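Local coordinates for hdh assembly factor Kustc1130 (Kuenenia stuttgartiensis, PDB 6HIF), which probably serves as an assembly factor for hydrazine dehydrogenase, a multi-haem enzyme of anaerobic ammonium oxidation, in whose assembly it is found, at residues 76-79 with 85-88; 47-52 with 62-67. All blocks are in the same frame, centred on the assembly; numbering follows the deposited sequence.

Contact 1: residues 76-79 with 85-88. With SO4 (sulfate ion), chain B; SO4 (sulfate ion), chain C.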
loop_
_atom_site.group_PDB
_atom_site.type_symbol
_atom_site.label_atom_id
_atom_site.label_comp_id
_atom_site.label_asym_id
_atom_site.label_seq_id
_atom_site.Cartn_x
_atom_site.Cartn_y
_atom_site.Cartn_z
ATOM N N SER Y 76 58.141 -59.194 -19.096
ATOM C CA SER Y 76 59.566 -59.426 -19.260
ATOM C C SER Y 76 60.319 -58.104 -19.146
ATOM O O SER Y 76 59.989 -57.133 -19.827
ATOM C CB SER Y 76 59.861 -60.136 -20.555
ATOM O OG SER Y 76 59.448 -59.356 -21.664
ATOM N N VAL Y 77 61.324 -58.091 -18.263
ATOM C CA VAL Y 77 62.166 -56.926 -18.054
ATOM C C VAL Y 77 63.566 -57.243 -18.574
ATOM O O VAL Y 77 64.214 -58.170 -18.093
ATOM C CB VAL Y 77 62.182 -56.500 -16.571
ATOM C CG1 VAL Y 77 63.023 -55.252 -16.346
ATOM C CG2 VAL Y 77 60.777 -56.294 -16.025
ATOM N N HIS Y 78 64.005 -56.466 -19.572
ATOM C CA HIS Y 78 65.318 -56.613 -20.180
ATOM C C HIS Y 78 66.110 -55.323 -19.983
ATOM O O HIS Y 78 65.547 -54.232 -20.058
ATOM C CB HIS Y 78 65.173 -56.969 -21.668
ATOM C CG HIS Y 78 64.894 -58.411 -21.936
ATOM N ND1 HIS Y 78 65.601 -59.137 -22.875
ATOM C CD2 HIS Y 78 64.002 -59.269 -21.394
ATOM C CE1 HIS Y 78 65.154 -60.377 -22.902
ATOM N NE2 HIS Y 78 64.173 -60.485 -22.001
ATOM N N GLU Y 79 67.418 -55.467 -19.728
ATOM C CA GLU Y 79 68.323 -54.336 -19.566
ATOM C C GLU Y 79 69.657 -54.648 -20.244
ATOM O O GLU Y 79 70.078 -55.805 -20.281
ATOM C CB GLU Y 79 68.393 -53.913 -18.094
ATOM C CG GLU Y 79 69.780 -53.554 -17.593
ATOM C CD GLU Y 79 70.546 -54.733 -17.023
ATOM O OE1 GLU Y 79 69.901 -55.719 -16.625
ATOM O OE2 GLU Y 79 71.785 -54.666 -16.979
ATOM N N ALA Y 85 64.220 -60.587 -16.263
ATOM C CA ALA Y 85 63.281 -61.100 -15.279
ATOM C C ALA Y 85 61.929 -61.323 -15.951
ATOM O O ALA Y 85 61.509 -60.515 -16.778
ATOM C CB ALA Y 85 63.174 -60.143 -14.116
ATOM N N HIS Y 86 61.265 -62.428 -15.584
ATOM C CA HIS Y 86 60.005 -62.827 -16.194
ATOM C C HIS Y 86 58.967 -63.133 -15.118
ATOM O O HIS Y 86 59.294 -63.691 -14.074
ATOM C CB HIS Y 86 60.209 -64.032 -17.125
ATOM C CG HIS Y 86 61.188 -63.786 -18.223
ATOM N ND1 HIS Y 86 62.514 -64.160 -18.128
ATOM C CD2 HIS Y 86 61.046 -63.202 -19.432
ATOM C CE1 HIS Y 86 63.147 -63.820 -19.233
ATOM N NE2 HIS Y 86 62.267 -63.229 -20.048
ATOM N N LYS Y 87 57.712 -62.759 -15.397
ATOM C CA LYS Y 87 56.583 -63.104 -14.547
ATOM C C LYS Y 87 55.302 -63.118 -15.378
ATOM O O LYS Y 87 55.050 -62.206 -16.164
ATOM C CB LYS Y 87 56.460 -62.140 -13.362
ATOM C CG LYS Y 87 55.748 -62.719 -12.147
ATOM C CD LYS Y 87 55.234 -61.678 -11.186
ATOM C CE LYS Y 87 54.481 -62.291 -10.024
ATOM N NZ LYS Y 87 53.674 -61.278 -9.304
ATOM N N GLU Y 88 54.498 -64.172 -15.190
ATOM C CA GLU Y 88 53.216 -64.302 -15.862
ATOM C C GLU Y 88 52.112 -63.887 -14.895
ATOM O O GLU Y 88 52.117 -64.288 -13.733
ATOM C CB GLU Y 88 53.017 -65.735 -16.357
ATOM C CG GLU Y 88 51.981 -65.853 -17.459
ATOM C CD GLU Y 88 51.681 -67.283 -17.871
ATOM O OE1 GLU Y 88 52.640 -68.021 -18.194
ATOM O OE2 GLU Y 88 50.490 -67.661 -17.854
HETATM S S SO4 B . 63.254 -65.216 -14.758
HETATM O O1 SO4 B . 64.010 -66.161 -13.905
HETATM O O2 SO4 B . 62.422 -64.332 -13.911
HETATM O O3 SO4 B . 64.194 -64.386 -15.545
HETATM O O4 SO4 B . 62.384 -65.993 -15.669
HETATM S S SO4 C . 61.311 -61.699 -24.109
HETATM O O1 SO4 C . 60.846 -60.297 -24.213
HETATM O O2 SO4 C . 61.513 -62.064 -22.691
HETATM O O3 SO4 C . 60.292 -62.598 -24.699
HETATM O O4 SO4 C . 62.595 -61.845 -24.832
#
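His86 reaches across from its strand so that the CD2 side of its imidazole lies near CB of Ser76, while its NE2 faces NE2 of His78. The two imidazoles stand steeply to each other, planes 78° apart, in an oblique pairing with their NE2 atoms 3.9 Å apart. Both nitrogens converge on a sulfate, probably from the crystallisation liquor: its O2 accepts a bond from His86 NE2 (3.0 Å) and a weak one from His78 NE2 (3.2 Å), and Ser76 OG adds a bond to O1. A second sulfate lies at another part of the His86 ring edge, where ND1 reaches O3 and O4, and His86 N gives a straight bond to O2 (2.8 Å, 165°). With CG beside the backbone N (chi1 -58°), ND1 and the amide can share this one anion. On the other face of the sheet, Val77 and Ala85 turn toward Leu101 and Leu103, their backbones forming a hydrogen-bonded pair, Val77 N to Ala85 O (2.8 Å) and Ala85 N to Val77 O (3.0 Å). This antiparallel pairing is that of the beta hairpin 71-79/83-91, whose side chains alternate between a polar outer face and the sandwich core.

Contact 2: residues 47-52 with 62-67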
loop_
_atom_site.group_PDB
_atom_site.type_symbol
_atom_site.label_atom_id
_atom_site.label_comp_id
_atom_site.label_asym_id
_atom_site.label_seq_id
_atom_site.Cartn_x
_atom_site.Cartn_y
_atom_site.Cartn_z
ATOM N N ALA Y 47 65.759 -49.610 -18.661
ATOM C CA ALA Y 47 65.333 -50.984 -18.883
ATOM C C ALA Y 47 64.038 -50.987 -19.690
ATOM O O ALA Y 47 63.215 -50.082 -19.551
ATOM C CB ALA Y 47 65.154 -51.699 -17.566
ATOM N N GLU Y 48 63.871 -52.011 -20.534
ATOM C CA GLU Y 48 62.663 -52.129 -21.337
ATOM C C GLU Y 48 61.773 -53.233 -20.771
ATOM O O GLU Y 48 62.220 -54.361 -20.563
ATOM C CB GLU Y 48 62.982 -52.277 -22.829
ATOM C CG GLU Y 48 63.972 -53.386 -23.142
ATOM C CD GLU Y 48 64.186 -53.653 -24.622
ATOM O OE1 GLU Y 48 65.339 -53.520 -25.084
ATOM O OE2 GLU Y 48 63.200 -54.002 -25.309
ATOM N N ILE Y 49 60.510 -52.871 -20.520
ATOM C CA ILE Y 49 59.521 -53.785 -19.978
ATOM C C ILE Y 49 58.508 -54.112 -21.074
ATOM O O ILE Y 49 57.907 -53.215 -21.663
ATOM C CB ILE Y 49 58.849 -53.190 -18.721
ATOM C CG1 ILE Y 49 59.881 -52.756 -17.674
ATOM C CG2 ILE Y 49 57.830 -54.163 -18.142
ATOM C CD1 ILE Y 49 59.296 -52.027 -16.489
ATOM N N LYS Y 50 58.347 -55.414 -21.334
ATOM C CA LYS Y 50 57.360 -55.919 -22.275
ATOM C C LYS Y 50 56.225 -56.586 -21.500
ATOM O O LYS Y 50 56.451 -57.540 -20.756
ATOM C CB LYS Y 50 58.003 -56.932 -23.229
ATOM C CG LYS Y 50 58.412 -56.405 -24.597
ATOM C CD LYS Y 50 59.006 -57.483 -25.480
ATOM C CE LYS Y 50 58.730 -57.265 -26.952
ATOM N NZ LYS Y 50 59.462 -58.233 -27.803
ATOM N N VAL Y 51 55.009 -56.060 -21.672
ATOM C CA VAL Y 51 53.808 -56.707 -21.168
ATOM C C VAL Y 51 52.820 -56.834 -22.325
ATOM O O VAL Y 51 52.341 -55.828 -22.848
ATOM C CB VAL Y 51 53.186 -55.951 -19.977
ATOM C CG1 VAL Y 51 51.966 -56.682 -19.438
ATOM C CG2 VAL Y 51 54.190 -55.706 -18.861
ATOM N N GLY Y 52 52.524 -58.082 -22.711
ATOM C CA GLY Y 52 51.750 -58.346 -23.912
ATOM C C GLY Y 52 52.415 -57.727 -25.139
ATOM O O GLY Y 52 53.579 -58.005 -25.419
ATOM N N GLY Y 62 62.250 -46.359 -12.703
ATOM C CA GLY Y 62 62.377 -47.779 -12.984
ATOM C C GLY Y 62 61.009 -48.454 -13.022
ATOM O O GLY Y 62 60.914 -49.676 -12.933
ATOM N N THR Y 63 59.957 -47.637 -13.161
ATOM C CA THR Y 63 58.586 -48.114 -13.089
ATOM C C THR Y 63 57.831 -47.725 -14.357
ATOM O O THR Y 63 57.890 -46.578 -14.794
ATOM C CB THR Y 63 57.893 -47.606 -11.819
ATOM O OG1 THR Y 63 58.714 -47.962 -10.707
ATOM C CG2 THR Y 63 56.503 -48.176 -11.631
ATOM N N CYS Y 64 57.130 -48.709 -14.928
ATOM C CA CYS Y 64 56.233 -48.507 -16.053
ATOM C C CYS Y 64 54.808 -48.865 -15.632
ATOM O O CYS Y 64 54.586 -49.856 -14.938
ATOM C CB CYS Y 64 56.641 -49.389 -17.227
ATOM S SG CYS Y 64 58.173 -48.885 -18.052
ATOM N N VAL Y 65 53.845 -48.042 -16.060
ATOM C CA VAL Y 65 52.440 -48.284 -15.772
ATOM C C VAL Y 65 51.744 -48.676 -17.075
ATOM O O VAL Y 65 51.838 -47.963 -18.072
ATOM C CB VAL Y 65 51.770 -47.063 -15.105
ATOM C CG1 VAL Y 65 50.368 -47.380 -14.601
ATOM C CG2 VAL Y 65 52.618 -46.478 -13.986
ATOM N N PHE Y 66 51.051 -49.818 -17.052
ATOM C CA PHE Y 66 50.352 -50.329 -18.219
ATOM C C PHE Y 66 48.856 -50.404 -17.935
ATOM O O PHE Y 66 48.445 -50.873 -16.873
ATOM C CB PHE Y 66 50.878 -51.717 -18.586
ATOM C CG PHE Y 66 52.352 -51.765 -18.884
ATOM C CD1 PHE Y 66 52.829 -51.481 -20.155
ATOM C CD2 PHE Y 66 53.265 -52.091 -17.893
ATOM C CE1 PHE Y 66 54.188 -51.520 -20.428
ATOM C CE2 PHE Y 66 54.624 -52.130 -18.166
ATOM C CZ PHE Y 66 55.082 -51.845 -19.433
ATOM N N GLU Y 67 48.058 -49.935 -18.902
ATOM C CA GLU Y 67 46.612 -50.092 -18.873
ATOM C C GLU Y 67 46.230 -51.192 -19.862
ATOM O O GLU Y 67 46.415 -51.030 -21.065
ATOM C CB GLU Y 67 45.935 -48.760 -19.196
ATOM C CG GLU Y 67 44.507 -48.668 -18.692
ATOM C CD GLU Y 67 43.700 -47.521 -19.282
ATOM O OE1 GLU Y 67 43.574 -47.455 -20.525
ATOM O OE2 GLU Y 67 43.197 -46.694 -18.497
#
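Ile49 and Val51 meet Cys64 and Phe66 across the interior of a beta sandwich, where strands 48-51 and 63-67 belong to different sheets. Their axes come within 8.5 Å and cross at -24°, so side chains alone span the gap. One kind of interaction is CH-pi: Val51 CG2 sits over a face of the Phe66 ring, 3.9 Å from its centroid and displaced toward the rim. With CG1 anti to the backbone N (chi1 -178°), it is CG2 that is brought over the ring. Apolar packing is the second kind. The Ile49 branches divide the work, CG2 touching CE2 and CZ of the ring obliquely while the longer arm carries CD1 on to Cys64. Replacing Phe66 with an alanine would probably open a gap between the sheets, leaving Val51 CG2 and Ile49 CG2 without the ring they pack on. Beside the contact, Cys64 is also disulfide-bonded to Cys56 of strand 54-57, which lies in the same sheet as 48-51, so the bond joins the two sheets covalently; Glu54 and Cys56 of that strand also touch the Phe66 side chain. Against the sulfur itself lies the end of the isoleucine, with Ile49 CD1 3.7 Å from Cys64 SG.

How the contacts relate
Two ways of joining strands appear in one small domain. Contact 1 works within a sheet, on its solvent-facing side, through backbone bonds and polar groups that hold two sulfates, probably from the crystallisation liquor; contact 2 works between sheets, buried near the centre of the chain, through apolar side chains, beside a disulfide that Cys64 makes with strand 54-57. The pair share a sheet, since strand 71-79 lies beside strand 48-51, and they touch directly: Ser76 O is 2.8 Å from Lys50 N, a probable hydrogen bond, as is His78 O with Glu48 N. The alternation of each strand sorts the chemistry, with Val77 and Ile49 touching on the interior side, whereas Ser76 and His78 face outward beside Lys50 and Glu48.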